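Local coordinates for protein (triosephosphate isomerase) (Thermotoga maritima, PDB 1B9B), which catalyses the interconversion of dihydroxyacetone phosphate and D-glyceraldehyde 3-phosphate, a step of glycolysis and gluconeogenesis, in a thermophilic bacterium, at residues 34-38 against 250-254; 118-124 against 159-164; 26-31 against 241-247; 11-17 against 41-47. One frame throughout, in Å; residues are numbered along the deposited sequence.

Contact 1. Residues 34-38 against 250-254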
loop_
_atom_site.group_PDB
_atom_site.type_symbol
_atom_site.label_atom_id
_atom_site.label_comp_id
_atom_site.label_asym_id
_atom_site.label_seq_id
_atom_site.Cartn_x
_atom_site.Cartn_y
_atom_site.Cartn_z
ATOM N N VAL B 34 -45.080 11.721 12.833
ATOM C CA VAL B 34 -43.768 12.355 12.882
ATOM C C VAL B 34 -43.399 13.051 11.577
ATOM O O VAL B 34 -43.008 12.402 10.611
ATOM C CB VAL B 34 -42.685 11.319 13.206
ATOM C CG1 VAL B 34 -41.349 12.003 13.372
ATOM C CG2 VAL B 34 -43.058 10.561 14.466
ATOM N N LYS B 35 -43.514 14.376 11.561
ATOM C CA LYS B 35 -43.192 15.171 10.377
ATOM C C LYS B 35 -42.356 16.409 10.714
ATOM O O LYS B 35 -42.178 17.289 9.873
ATOM C CB LYS B 35 -44.481 15.601 9.668
ATOM N N GLU B 36 -41.842 16.474 11.940
ATOM C CA GLU B 36 -41.035 17.614 12.377
ATOM C C GLU B 36 -39.546 17.404 12.124
ATOM O O GLU B 36 -38.719 18.259 12.445
ATOM C CB GLU B 36 -41.263 17.901 13.866
ATOM C CG GLU B 36 -42.032 16.822 14.608
ATOM C CD GLU B 36 -43.500 16.782 14.220
ATOM O OE1 GLU B 36 -43.974 17.736 13.566
ATOM O OE2 GLU B 36 -44.185 15.802 14.575
ATOM N N PHE B 37 -39.206 16.258 11.554
ATOM C CA PHE B 37 -37.824 15.955 11.234
ATOM C C PHE B 37 -37.772 14.710 10.359
ATOM O O PHE B 37 -38.816 14.160 9.999
ATOM C CB PHE B 37 -37.002 15.796 12.517
ATOM C CG PHE B 37 -37.379 14.614 13.351
ATOM C CD1 PHE B 37 -36.866 13.356 13.066
ATOM C CD2 PHE B 37 -38.210 14.765 14.452
ATOM C CE1 PHE B 37 -37.169 12.264 13.871
ATOM C CE2 PHE B 37 -38.520 13.680 15.263
ATOM C CZ PHE B 37 -37.996 12.426 14.972
ATOM N N GLU B 38 -36.572 14.259 10.016
ATOM C CA GLU B 38 -36.460 13.109 9.138
ATOM C C GLU B 38 -35.851 11.859 9.711
ATOM O O GLU B 38 -34.777 11.885 10.315
ATOM C CB GLU B 38 -35.695 13.506 7.884
ATOM C CG GLU B 38 -36.286 14.719 7.231
ATOM C CD GLU B 38 -35.571 15.094 5.973
ATOM O OE1 GLU B 38 -35.748 14.382 4.966
ATOM O OE2 GLU B 38 -34.824 16.094 5.994
ATOM N N MET B 250 -36.076 12.328 20.186
ATOM C CA MET B 250 -35.825 13.450 19.304
ATOM C C MET B 250 -37.048 14.347 19.111
ATOM O O MET B 250 -36.915 15.556 18.893
ATOM C CB MET B 250 -35.344 12.945 17.944
ATOM C CG MET B 250 -33.848 13.106 17.730
ATOM S SD MET B 250 -33.362 12.919 16.006
ATOM C CE MET B 250 -34.517 14.055 15.224
ATOM N N ARG B 251 -38.235 13.756 19.189
ATOM C CA ARG B 251 -39.469 14.510 19.004
ATOM C C ARG B 251 -39.709 15.458 20.179
ATOM O O ARG B 251 -40.377 16.489 20.044
ATOM C CB ARG B 251 -40.643 13.543 18.861
ATOM C CG ARG B 251 -41.767 14.068 17.998
ATOM C CD ARG B 251 -42.303 15.386 18.521
ATOM N NE ARG B 251 -43.435 15.866 17.738
ATOM C CZ ARG B 251 -44.508 15.132 17.454
ATOM N NH1 ARG B 251 -44.597 13.874 17.883
ATOM N NH2 ARG B 251 -45.503 15.659 16.747
ATOM N N GLY B 252 -39.144 15.103 21.330
ATOM C CA GLY B 252 -39.305 15.916 22.518
ATOM C C GLY B 252 -38.204 16.942 22.647
ATOM O O GLY B 252 -37.645 17.138 23.725
ATOM N N VAL B 253 -37.889 17.597 21.538
ATOM C CA VAL B 253 -36.843 18.606 21.508
ATOM C C VAL B 253 -37.188 19.525 20.360
ATOM O O VAL B 253 -36.373 20.328 19.914
ATOM C CB VAL B 253 -35.462 17.969 21.266
ATOM C CG1 VAL B 253 -34.412 19.031 21.174
ATOM C CG2 VAL B 253 -35.115 17.025 22.405
ATOM N N ILE B 254 -38.422 19.402 19.889
ATOM C CA ILE B 254 -38.892 20.221 18.785
ATOM C C ILE B 254 -40.281 20.765 19.090
ATOM O O ILE B 254 -41.028 20.176 19.871
ATOM C CB ILE B 254 -38.958 19.406 17.490
ATOM C CG1 ILE B 254 -37.668 18.606 17.317
ATOM C CG2 ILE B 254 -39.158 20.337 16.309
ATOM C CD1 ILE B 254 -37.692 17.650 16.145
#
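F37 and M250 meet where the TIM barrel closes on itself: residues 34-38 lead from helix 17-30 into strand 38-42, and residues 250-254 are the last residues of helix 242-251 and the C-terminal tail after them. The apolar part centres on F37. M250 bends at its thioether bond and lays CE over one face of the F37 ring, a CH-pi contact with CE 3.4 Å from the ring centroid and 17° off its normal. SD stands further back above the ring, 4.7 Å from the same centroid, giving a Met-aromatic pair. CG1 of V34 lies over the opposite face, toward its rim. The I254 side chain crosses the phenyl at about a right angle, its CD1 3.4 Å from CD2 of F37, neither squarely over the face nor at the edge. The F37 and M250 side chains both also touch L5, tying the join to the loop before strand 6-10.

The charged half lies toward the outside. R251 and E36 form a salt bridge, and their guanidinium and carboxylate planes are only 15° apart, with OE2 of E36 over a guanidinium face. A weak bond from K35 N also reaches this oxygen. The ion pair itself runs from OE2 of E36 to NH2 of R251, 2.5 Å apart.

Contact 2. Residues 118-124 against 159-164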
loop_
_atom_site.group_PDB
_atom_site.type_symbol
_atom_site.label_atom_id
_atom_site.label_comp_id
_atom_site.label_asym_id
_atom_site.label_seq_id
_atom_site.Cartn_x
_atom_site.Cartn_y
_atom_site.Cartn_z
ATOM N N LEU B 118 -24.674 14.018 -5.167
ATOM C CA LEU B 118 -25.293 15.327 -5.348
ATOM C C LEU B 118 -25.829 15.534 -6.754
ATOM O O LEU B 118 -26.891 16.116 -6.927
ATOM C CB LEU B 118 -24.299 16.437 -5.026
ATOM C CG LEU B 118 -23.857 16.548 -3.566
ATOM C CD1 LEU B 118 -22.782 17.614 -3.428
ATOM C CD2 LEU B 118 -25.063 16.862 -2.686
ATOM N N GLU B 119 -25.101 15.064 -7.761
ATOM C CA GLU B 119 -25.543 15.219 -9.146
ATOM C C GLU B 119 -26.944 14.674 -9.401
ATOM O O GLU B 119 -27.719 15.282 -10.129
ATOM C CB GLU B 119 -24.562 14.546 -10.112
ATOM C CG GLU B 119 -23.281 15.311 -10.332
ATOM C CD GLU B 119 -23.536 16.789 -10.549
ATOM O OE1 GLU B 119 -23.675 17.525 -9.544
ATOM O OE2 GLU B 119 -23.616 17.213 -11.721
ATOM N N LYS B 120 -27.267 13.529 -8.803
ATOM C CA LYS B 120 -28.574 12.906 -8.981
ATOM C C LYS B 120 -29.642 13.446 -8.041
ATOM O O LYS B 120 -30.729 12.881 -7.943
ATOM C CB LYS B 120 -28.459 11.394 -8.789
ATOM C CG LYS B 120 -27.585 10.713 -9.815
ATOM C CD LYS B 120 -28.152 10.869 -11.214
ATOM C CE LYS B 120 -27.190 10.319 -12.258
ATOM N NZ LYS B 120 -25.859 10.992 -12.205
ATOM N N GLY B 121 -29.338 14.534 -7.344
ATOM C CA GLY B 121 -30.300 15.111 -6.422
ATOM C C GLY B 121 -30.491 14.317 -5.141
ATOM O O GLY B 121 -31.577 14.320 -4.571
ATOM N N MET B 122 -29.452 13.633 -4.674
ATOM C CA MET B 122 -29.567 12.855 -3.448
ATOM C C MET B 122 -28.705 13.478 -2.357
ATOM O O MET B 122 -27.901 14.367 -2.637
ATOM C CB MET B 122 -29.145 11.416 -3.707
ATOM C CG MET B 122 -29.760 10.834 -4.968
ATOM S SD MET B 122 -29.875 9.048 -4.910
ATOM C CE MET B 122 -28.163 8.613 -4.719
ATOM N N THR B 123 -28.859 13.024 -1.115
ATOM C CA THR B 123 -28.085 13.604 -0.025
ATOM C C THR B 123 -26.925 12.768 0.492
ATOM O O THR B 123 -27.109 11.660 0.993
ATOM C CB THR B 123 -28.989 13.962 1.166
ATOM O OG1 THR B 123 -30.005 14.875 0.733
ATOM C CG2 THR B 123 -28.177 14.614 2.270
ATOM N N PRO B 124 -25.702 13.302 0.386
ATOM C CA PRO B 124 -24.541 12.559 0.864
ATOM C C PRO B 124 -24.492 12.704 2.362
ATOM O O PRO B 124 -24.933 13.713 2.893
ATOM C CB PRO B 124 -23.357 13.285 0.221
ATOM C CG PRO B 124 -23.962 14.134 -0.858
ATOM C CD PRO B 124 -25.284 14.539 -0.288
ATOM N N GLU B 159 -24.056 23.560 -3.373
ATOM C CA GLU B 159 -23.932 22.122 -3.182
ATOM C C GLU B 159 -23.540 21.774 -1.755
ATOM O O GLU B 159 -24.011 20.783 -1.193
ATOM C CB GLU B 159 -22.895 21.570 -4.163
ATOM C CG GLU B 159 -23.316 21.714 -5.613
ATOM C CD GLU B 159 -22.163 21.576 -6.576
ATOM O OE1 GLU B 159 -20.996 21.582 -6.131
ATOM O OE2 GLU B 159 -22.431 21.472 -7.790
ATOM N N ALA B 160 -22.677 22.606 -1.177
ATOM C CA ALA B 160 -22.189 22.414 0.179
ATOM C C ALA B 160 -23.311 22.358 1.206
ATOM O O ALA B 160 -23.256 21.568 2.150
ATOM C CB ALA B 160 -21.227 23.519 0.529
ATOM N N LYS B 161 -24.327 23.192 1.027
ATOM C CA LYS B 161 -25.448 23.225 1.956
ATOM C C LYS B 161 -26.209 21.902 1.997
ATOM O O LYS B 161 -26.715 21.491 3.048
ATOM C CB LYS B 161 -26.404 24.365 1.589
ATOM C CG LYS B 161 -25.758 25.739 1.660
ATOM C CD LYS B 161 -26.735 26.818 2.119
ATOM C CE LYS B 161 -27.829 27.094 1.099
ATOM N NZ LYS B 161 -27.306 27.763 -0.122
ATOM N N ARG B 162 -26.275 21.230 0.855
ATOM C CA ARG B 162 -26.985 19.964 0.749
ATOM C C ARG B 162 -26.270 18.801 1.427
ATOM O O ARG B 162 -26.889 17.795 1.757
ATOM C CB ARG B 162 -27.230 19.636 -0.716
ATOM C CG ARG B 162 -28.143 20.617 -1.422
ATOM C CD ARG B 162 -28.040 20.434 -2.921
ATOM N NE ARG B 162 -28.197 19.029 -3.285
ATOM C CZ ARG B 162 -27.855 18.512 -4.462
ATOM N NH1 ARG B 162 -27.330 19.288 -5.403
ATOM N NH2 ARG B 162 -28.031 17.217 -4.695
ATOM N N VAL B 163 -24.971 18.928 1.641
ATOM C CA VAL B 163 -24.235 17.854 2.288
ATOM C C VAL B 163 -24.637 17.721 3.761
ATOM O O VAL B 163 -25.101 18.684 4.383
ATOM C CB VAL B 163 -22.712 18.103 2.176
ATOM C CG1 VAL B 163 -21.932 16.974 2.821
ATOM C CG2 VAL B 163 -22.334 18.223 0.716
ATOM N N VAL B 164 -24.494 16.515 4.300
ATOM C CA VAL B 164 -24.801 16.253 5.698
ATOM C C VAL B 164 -23.571 15.547 6.213
ATOM O O VAL B 164 -23.133 14.563 5.630
ATOM C CB VAL B 164 -26.040 15.321 5.884
ATOM C CG1 VAL B 164 -26.097 14.801 7.307
ATOM C CG2 VAL B 164 -27.330 16.074 5.582
#
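R162 and L118 bury the most surface where two neighbouring helix-to-strand turns of the TIM barrel lie side by side, one from helix 107-119 into strand 123-128, the other from helix 157-162 into strand 164-167. The first helix ends in a Schellman motif: G121, with positive phi (74°), is its C-prime residue, and G121 N returns to L118 O. R162 reaches that same carbonyl. Its chain turns at chi3 (50°), and NH2 donates to L118 O at 2.7 Å in a nearly straight bond that lies in the carbonyl plane on a lone pair and close to the guanidinium plane. L118 O thus takes two donors, and the positive group at the helix C-terminus would probably be stabilised by the helix's partial negative charge there.

L118 itself runs past the arginine in the opposite direction. Its CD2 covers one guanidinium face, 3.6 Å from NH2 of R162, while its CD1 reaches CB of E159 at 4.0 Å and CG2 of V163 at 4.2 Å. Cut back to alanine, L118 would lose both methyls, which is likely to uncover that guanidinium face and open a gap beside V163 and L155, leaving the arginine to be steered by its bond to the carbonyl.

P124, next in buried area, joins the strands. T123 just before it sets CG2 3.7 Å from CG2 of V164. The parallel pairing of strands 123-128 and 164-167 starts here, with V164 N donating to P124 O at 3.2 Å.

Contact 3. Residues 26-31 against 241-247; sequences LLVNEL and ESFIELA
The helical segments bearing L27 and I244, 26-30 and 242-247, run roughly parallel in the outer layer of the TIM barrel, 26° between their N-to-C directions (signed crossing -26°) and their axes 11.1 Å apart at closest, with the CA atoms of L27 and I244 the nearest pair. These are the helices that follow the first and last strands, so the contact closes the helical ring.

I244 is the centre of it and has the largest buried area, its two branches going separate ways. CG1 sits beside the backbone N (chi1 -40°) and carries CD1 to the L26 and L27 side, 3.6 Å from CD1 of L27 and 4.1 Å from CG of L26. CG2, anti to the backbone N, turns to the end of the other helix, where it lies 3.8 Å from CB of E30 and against both methyls of L31. With a glycine in place of I244, a gap is likely to open between the helices, and CD1 of L27 and the two methyls of L31 would lose the branches they pack on.

Flanking contacts complete the seam. F243 meets CD2 of L27 with its CD2 and, like A247, rests on L7 of strand 6-10, linking the helix to the barrel wall. At the outer margin L26 touches the aliphatic part of E241. On the inner side CD1 of L31 spans two residues, with CG2 of I244 at 3.3 Å and CB of A247 at 4.1 Å.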
loop_
_atom_site.group_PDB
_atom_site.type_symbol
_atom_site.label_atom_id
_atom_site.label_comp_id
_atom_site.label_asym_id
_atom_site.label_seq_id
_atom_site.Cartn_x
_atom_site.Cartn_y
_atom_site.Cartn_z
ATOM N N LEU B 26 -43.793 -1.981 10.453
ATOM C CA LEU B 26 -43.948 -1.671 11.868
ATOM C C LEU B 26 -43.776 -0.163 12.054
ATOM O O LEU B 26 -44.662 0.528 12.565
ATOM C CB LEU B 26 -42.888 -2.436 12.675
ATOM C CG LEU B 26 -42.508 -1.949 14.076
ATOM C CD1 LEU B 26 -43.743 -1.853 14.946
ATOM C CD2 LEU B 26 -41.501 -2.904 14.688
ATOM N N LEU B 27 -42.632 0.337 11.606
ATOM C CA LEU B 27 -42.316 1.744 11.710
ATOM C C LEU B 27 -43.264 2.639 10.932
ATOM O O LEU B 27 -43.766 3.617 11.471
ATOM C CB LEU B 27 -40.882 1.980 11.241
ATOM C CG LEU B 27 -39.808 1.584 12.252
ATOM C CD1 LEU B 27 -40.169 0.259 12.894
ATOM C CD2 LEU B 27 -38.463 1.514 11.570
ATOM N N VAL B 28 -43.521 2.313 9.671
ATOM C CA VAL B 28 -44.400 3.158 8.866
ATOM C C VAL B 28 -45.633 3.608 9.640
ATOM O O VAL B 28 -46.167 4.689 9.392
ATOM C CB VAL B 28 -44.861 2.448 7.572
ATOM C CG1 VAL B 28 -45.781 3.361 6.784
ATOM C CG2 VAL B 28 -43.657 2.068 6.726
ATOM N N ASN B 29 -46.069 2.785 10.589
ATOM C CA ASN B 29 -47.245 3.096 11.399
ATOM C C ASN B 29 -46.920 3.719 12.763
ATOM O O ASN B 29 -47.612 4.644 13.198
ATOM C CB ASN B 29 -48.093 1.833 11.577
ATOM C CG ASN B 29 -48.788 1.415 10.291
ATOM O OD1 ASN B 29 -49.745 2.055 9.851
ATOM N ND2 ASN B 29 -48.300 0.345 9.674
ATOM N N GLU B 30 -45.879 3.219 13.431
ATOM C CA GLU B 30 -45.465 3.761 14.732
ATOM C C GLU B 30 -45.159 5.256 14.598
ATOM O O GLU B 30 -45.777 6.088 15.258
ATOM C CB GLU B 30 -44.213 3.041 15.247
ATOM C CG GLU B 30 -44.399 1.562 15.523
ATOM C CD GLU B 30 -45.297 1.307 16.708
ATOM O OE1 GLU B 30 -46.438 1.806 16.689
ATOM O OE2 GLU B 30 -44.867 0.611 17.655
ATOM N N LEU B 31 -44.201 5.588 13.739
ATOM C CA LEU B 31 -43.820 6.977 13.514
ATOM C C LEU B 31 -44.632 7.530 12.352
ATOM O O LEU B 31 -44.072 7.917 11.333
ATOM C CB LEU B 31 -42.325 7.072 13.180
ATOM C CG LEU B 31 -41.282 6.381 14.065
ATOM C CD1 LEU B 31 -41.717 6.466 15.516
ATOM C CD2 LEU B 31 -41.115 4.931 13.651
ATOM N N GLU B 241 -36.397 -2.094 18.012
ATOM C CA GLU B 241 -37.457 -1.088 18.065
ATOM C C GLU B 241 -36.939 0.112 18.843
ATOM O O GLU B 241 -37.559 1.181 18.841
ATOM C CB GLU B 241 -38.715 -1.628 18.763
ATOM C CG GLU B 241 -39.300 -2.911 18.183
ATOM C CD GLU B 241 -38.644 -4.172 18.746
ATOM O OE1 GLU B 241 -37.729 -4.053 19.595
ATOM O OE2 GLU B 241 -39.049 -5.284 18.336
ATOM N N SER B 242 -35.804 -0.080 19.520
ATOM C CA SER B 242 -35.187 0.988 20.298
ATOM C C SER B 242 -35.008 2.186 19.370
ATOM O O SER B 242 -34.927 3.331 19.813
ATOM C CB SER B 242 -33.840 0.528 20.852
ATOM O OG SER B 242 -33.003 0.096 19.803
ATOM N N PHE B 243 -34.956 1.901 18.074
ATOM C CA PHE B 243 -34.828 2.936 17.066
ATOM C C PHE B 243 -36.070 3.815 17.173
ATOM O O PHE B 243 -35.986 5.042 17.117
ATOM C CB PHE B 243 -34.766 2.312 15.673
ATOM C CG PHE B 243 -34.631 3.317 14.563
ATOM C CD1 PHE B 243 -33.406 3.930 14.304
ATOM C CD2 PHE B 243 -35.734 3.666 13.785
ATOM C CE1 PHE B 243 -33.284 4.878 13.287
ATOM C CE2 PHE B 243 -35.621 4.615 12.765
ATOM C CZ PHE B 243 -34.395 5.220 12.516
ATOM N N ILE B 244 -37.225 3.173 17.337
ATOM C CA ILE B 244 -38.501 3.882 17.456
ATOM C C ILE B 244 -38.532 4.699 18.750
ATOM O O ILE B 244 -39.301 5.653 18.881
ATOM C CB ILE B 244 -39.691 2.897 17.468
ATOM C CG1 ILE B 244 -39.450 1.770 16.457
ATOM C CG2 ILE B 244 -40.978 3.641 17.125
ATOM C CD1 ILE B 244 -40.484 0.654 16.504
ATOM N N GLU B 245 -37.691 4.306 19.702
ATOM C CA GLU B 245 -37.592 4.992 20.981
ATOM C C GLU B 245 -36.836 6.295 20.726
ATOM O O GLU B 245 -37.331 7.388 21.010
ATOM C CB GLU B 245 -36.814 4.117 21.964
ATOM C CG GLU B 245 -37.186 4.306 23.425
ATOM C CD GLU B 245 -36.399 3.385 24.347
ATOM O OE1 GLU B 245 -36.343 2.165 24.069
ATOM O OE2 GLU B 245 -35.841 3.881 25.352
ATOM N N LEU B 246 -35.629 6.156 20.180
ATOM C CA LEU B 246 -34.782 7.295 19.850
ATOM C C LEU B 246 -35.601 8.317 19.088
ATOM O O LEU B 246 -35.542 9.508 19.372
ATOM C CB LEU B 246 -33.624 6.851 18.968
ATOM C CG LEU B 246 -32.679 5.819 19.564
ATOM C CD1 LEU B 246 -31.708 5.337 18.500
ATOM C CD2 LEU B 246 -31.946 6.440 20.727
ATOM N N ALA B 247 -36.358 7.839 18.109
ATOM C CA ALA B 247 -37.191 8.713 17.296
ATOM C C ALA B 247 -38.157 9.492 18.180
ATOM O O ALA B 247 -38.526 10.628 17.868
ATOM C CB ALA B 247 -37.963 7.891 16.262
#

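Contact 4. Residues 11-17 against 41-47; sequences WKMHKTI and VCPPFTA
W11 lays one face of its indole over P43, with CB of P43 3.7 Å from the centroid of the six-membered ring, a CH-pi contact, and C42 O over the same face. The loops that meet here follow two adjacent strands of the TIM barrel, 6-10 and 38-42, at the strands' C-terminal ends, where this family has its active site. CD of K15 covers the opposite indole face, while V41 CB approaches obliquely. The H14 ring meets W11 by its edge: ND1 donates to W11 O at 2.9 Å, with the oxygen 4° out of the imidazole plane, which fixes the ring's rotation.

The backbones are joined loosely. W11 N makes a weak bond to C42 O at 3.4 Å, and Q65 bridges the loops through NE2 to both C42 O and K12 O. The NZ of K12 makes a salt bridge to OE2 of E98; its side chain is about 5 Å from a bound sulfate, probably from the crystallisation liquor, though it may mark a pocket.

M13 packs on F75 of the second subunit, and I17 N, starting helix 17-30, hydrogen-bonds OE1 of that subunit's E86. Within the contact CG of P44 lies 3.4 Å from K12 O. I17 then sets CG1 3.9 Å from CB of A47.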
loop_
_atom_site.group_PDB
_atom_site.type_symbol
_atom_site.label_atom_id
_atom_site.label_comp_id
_atom_site.label_asym_id
_atom_site.label_seq_id
_atom_site.Cartn_x
_atom_site.Cartn_y
_atom_site.Cartn_z
ATOM N N TRP B 11 -28.297 0.124 9.103
ATOM C CA TRP B 11 -28.454 -1.292 9.436
ATOM C C TRP B 11 -27.155 -2.063 9.260
ATOM O O TRP B 11 -26.878 -3.001 10.008
ATOM C CB TRP B 11 -29.527 -1.956 8.565
ATOM C CG TRP B 11 -30.921 -1.410 8.708
ATOM C CD1 TRP B 11 -31.300 -0.274 9.368
ATOM C CD2 TRP B 11 -32.096 -1.903 8.057
ATOM N NE1 TRP B 11 -32.635 -0.021 9.154
ATOM C CE2 TRP B 11 -33.147 -1.005 8.351
ATOM C CE3 TRP B 11 -32.362 -3.012 7.245
ATOM C CZ2 TRP B 11 -34.448 -1.186 7.858
ATOM C CZ3 TRP B 11 -33.657 -3.192 6.755
ATOM C CH2 TRP B 11 -34.681 -2.279 7.063
ATOM N N LYS B 12 -26.360 -1.648 8.278
ATOM C CA LYS B 12 -25.097 -2.301 7.948
ATOM C C LYS B 12 -25.443 -3.644 7.320
ATOM O O LYS B 12 -26.493 -3.768 6.690
ATOM C CB LYS B 12 -24.218 -2.485 9.187
ATOM C CG LYS B 12 -23.867 -1.169 9.858
ATOM C CD LYS B 12 -22.671 -1.290 10.785
ATOM C CE LYS B 12 -22.328 0.071 11.356
ATOM N NZ LYS B 12 -21.194 0.021 12.307
ATOM N N MET B 13 -24.586 -4.647 7.483
ATOM C CA MET B 13 -24.849 -5.957 6.886
ATOM C C MET B 13 -25.685 -6.826 7.825
ATOM O O MET B 13 -25.147 -7.736 8.464
ATOM C CB MET B 13 -23.518 -6.642 6.573
ATOM C CG MET B 13 -23.658 -7.981 5.902
ATOM S SD MET B 13 -22.123 -8.522 5.172
ATOM C CE MET B 13 -21.186 -8.857 6.627
ATOM N N HIS B 14 -26.997 -6.574 7.893
ATOM C CA HIS B 14 -27.829 -7.323 8.831
ATOM C C HIS B 14 -29.184 -7.931 8.486
ATOM O O HIS B 14 -29.513 -9.002 9.004
ATOM C CB HIS B 14 -27.994 -6.502 10.115
ATOM C CG HIS B 14 -26.789 -6.539 11.004
ATOM N ND1 HIS B 14 -26.047 -5.415 11.305
ATOM C CD2 HIS B 14 -26.177 -7.571 11.631
ATOM C CE1 HIS B 14 -25.030 -5.756 12.078
ATOM N NE2 HIS B 14 -25.087 -7.058 12.291
ATOM N N LYS B 15 -29.987 -7.309 7.639
ATOM C CA LYS B 15 -31.286 -7.928 7.402
ATOM C C LYS B 15 -31.594 -8.516 6.029
ATOM O O LYS B 15 -31.014 -8.124 5.019
ATOM C CB LYS B 15 -32.391 -6.950 7.822
ATOM C CG LYS B 15 -32.243 -6.508 9.278
ATOM C CD LYS B 15 -33.497 -5.855 9.842
ATOM C CE LYS B 15 -33.273 -5.440 11.292
ATOM N NZ LYS B 15 -32.632 -6.530 12.101
ATOM N N THR B 16 -32.513 -9.478 6.022
ATOM C CA THR B 16 -32.961 -10.151 4.806
ATOM C C THR B 16 -34.268 -9.502 4.384
ATOM O O THR B 16 -34.962 -8.920 5.214
ATOM C CB THR B 16 -33.234 -11.628 5.058
ATOM O OG1 THR B 16 -34.196 -11.749 6.114
ATOM C CG2 THR B 16 -31.958 -12.349 5.453
ATOM N N ILE B 17 -34.613 -9.612 3.106
ATOM C CA ILE B 17 -35.837 -9.000 2.605
ATOM C C ILE B 17 -37.051 -9.226 3.504
ATOM O O ILE B 17 -37.926 -8.369 3.600
ATOM C CB ILE B 17 -36.173 -9.497 1.192
ATOM C CG1 ILE B 17 -35.018 -9.172 0.243
ATOM C CG2 ILE B 17 -37.460 -8.840 0.704
ATOM C CD1 ILE B 17 -35.347 -9.379 -1.228
ATOM N N VAL B 41 -33.943 5.253 6.977
ATOM C CA VAL B 41 -33.590 3.853 7.155
ATOM C C VAL B 41 -32.650 3.477 6.011
ATOM O O VAL B 41 -32.876 3.869 4.861
ATOM C CB VAL B 41 -34.848 2.967 7.125
ATOM C CG1 VAL B 41 -35.743 3.303 8.308
ATOM C CG2 VAL B 41 -35.603 3.186 5.830
ATOM N N CYS B 42 -31.592 2.733 6.326
ATOM C CA CYS B 42 -30.620 2.334 5.313
ATOM C C CYS B 42 -30.374 0.832 5.253
ATOM O O CYS B 42 -29.432 0.316 5.863
ATOM C CB CYS B 42 -29.292 3.052 5.552
ATOM S SG CYS B 42 -29.424 4.838 5.495
ATOM N N PRO B 43 -31.225 0.107 4.515
ATOM C CA PRO B 43 -31.092 -1.347 4.376
ATOM C C PRO B 43 -30.043 -1.724 3.326
ATOM O O PRO B 43 -29.615 -0.874 2.546
ATOM C CB PRO B 43 -32.498 -1.778 3.970
ATOM C CG PRO B 43 -32.977 -0.612 3.161
ATOM C CD PRO B 43 -32.511 0.576 3.961
ATOM N N PRO B 44 -29.603 -2.998 3.308
ATOM C CA PRO B 44 -28.605 -3.474 2.339
ATOM C C PRO B 44 -29.193 -3.433 0.933
ATOM O O PRO B 44 -30.404 -3.554 0.766
ATOM C CB PRO B 44 -28.335 -4.902 2.795
ATOM C CG PRO B 44 -28.578 -4.839 4.267
ATOM C CD PRO B 44 -29.831 -4.009 4.355
ATOM N N PHE B 45 -28.344 -3.258 -0.074
ATOM C CA PHE B 45 -28.808 -3.200 -1.464
ATOM C C PHE B 45 -29.857 -4.262 -1.788
ATOM O O PHE B 45 -30.928 -3.954 -2.316
ATOM C CB PHE B 45 -27.638 -3.383 -2.431
ATOM C CG PHE B 45 -26.611 -2.308 -2.357
ATOM C CD1 PHE B 45 -26.959 -0.980 -2.604
ATOM C CD2 PHE B 45 -25.290 -2.620 -2.074
ATOM C CE1 PHE B 45 -25.999 0.024 -2.573
ATOM C CE2 PHE B 45 -24.324 -1.627 -2.039
ATOM C CZ PHE B 45 -24.679 -0.301 -2.291
ATOM N N THR B 46 -29.527 -5.515 -1.484
ATOM C CA THR B 46 -30.414 -6.639 -1.747
ATOM C C THR B 46 -31.859 -6.334 -1.387
ATOM O O THR B 46 -32.772 -6.667 -2.143
ATOM C CB THR B 46 -29.973 -7.890 -0.963
ATOM O OG1 THR B 46 -30.009 -7.616 0.445
ATOM C CG2 THR B 46 -28.568 -8.306 -1.371
ATOM N N ALA B 47 -32.058 -5.677 -0.247
ATOM C CA ALA B 47 -33.398 -5.358 0.238
ATOM C C ALA B 47 -33.873 -3.909 0.132
ATOM O O ALA B 47 -34.568 -3.432 1.020
ATOM C CB ALA B 47 -33.522 -5.813 1.675
#

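In the fold
Contacts 1, 3 and 4 use residues in the order 11-17, 26-31, 34-38, 41-47, then 241-247 and 250-254, and all cross one another. Contact 2, from 118-124 to 159-164, follows contact 4 in series and is nested inside the loops closed by contacts 1 and 3. Contacts 1 and 3 share helix 242-251, with centres 12 Å apart, and touch where F37 CZ lies 3.4 Å from A247 O; together they join the first helix and the loop after it to the last helix, closing the ring between the start and the end of the chain. Contacts 2 and 4 both reach the parallel sheet, with centres 22 Å apart; contact 4 also reaches the second subunit.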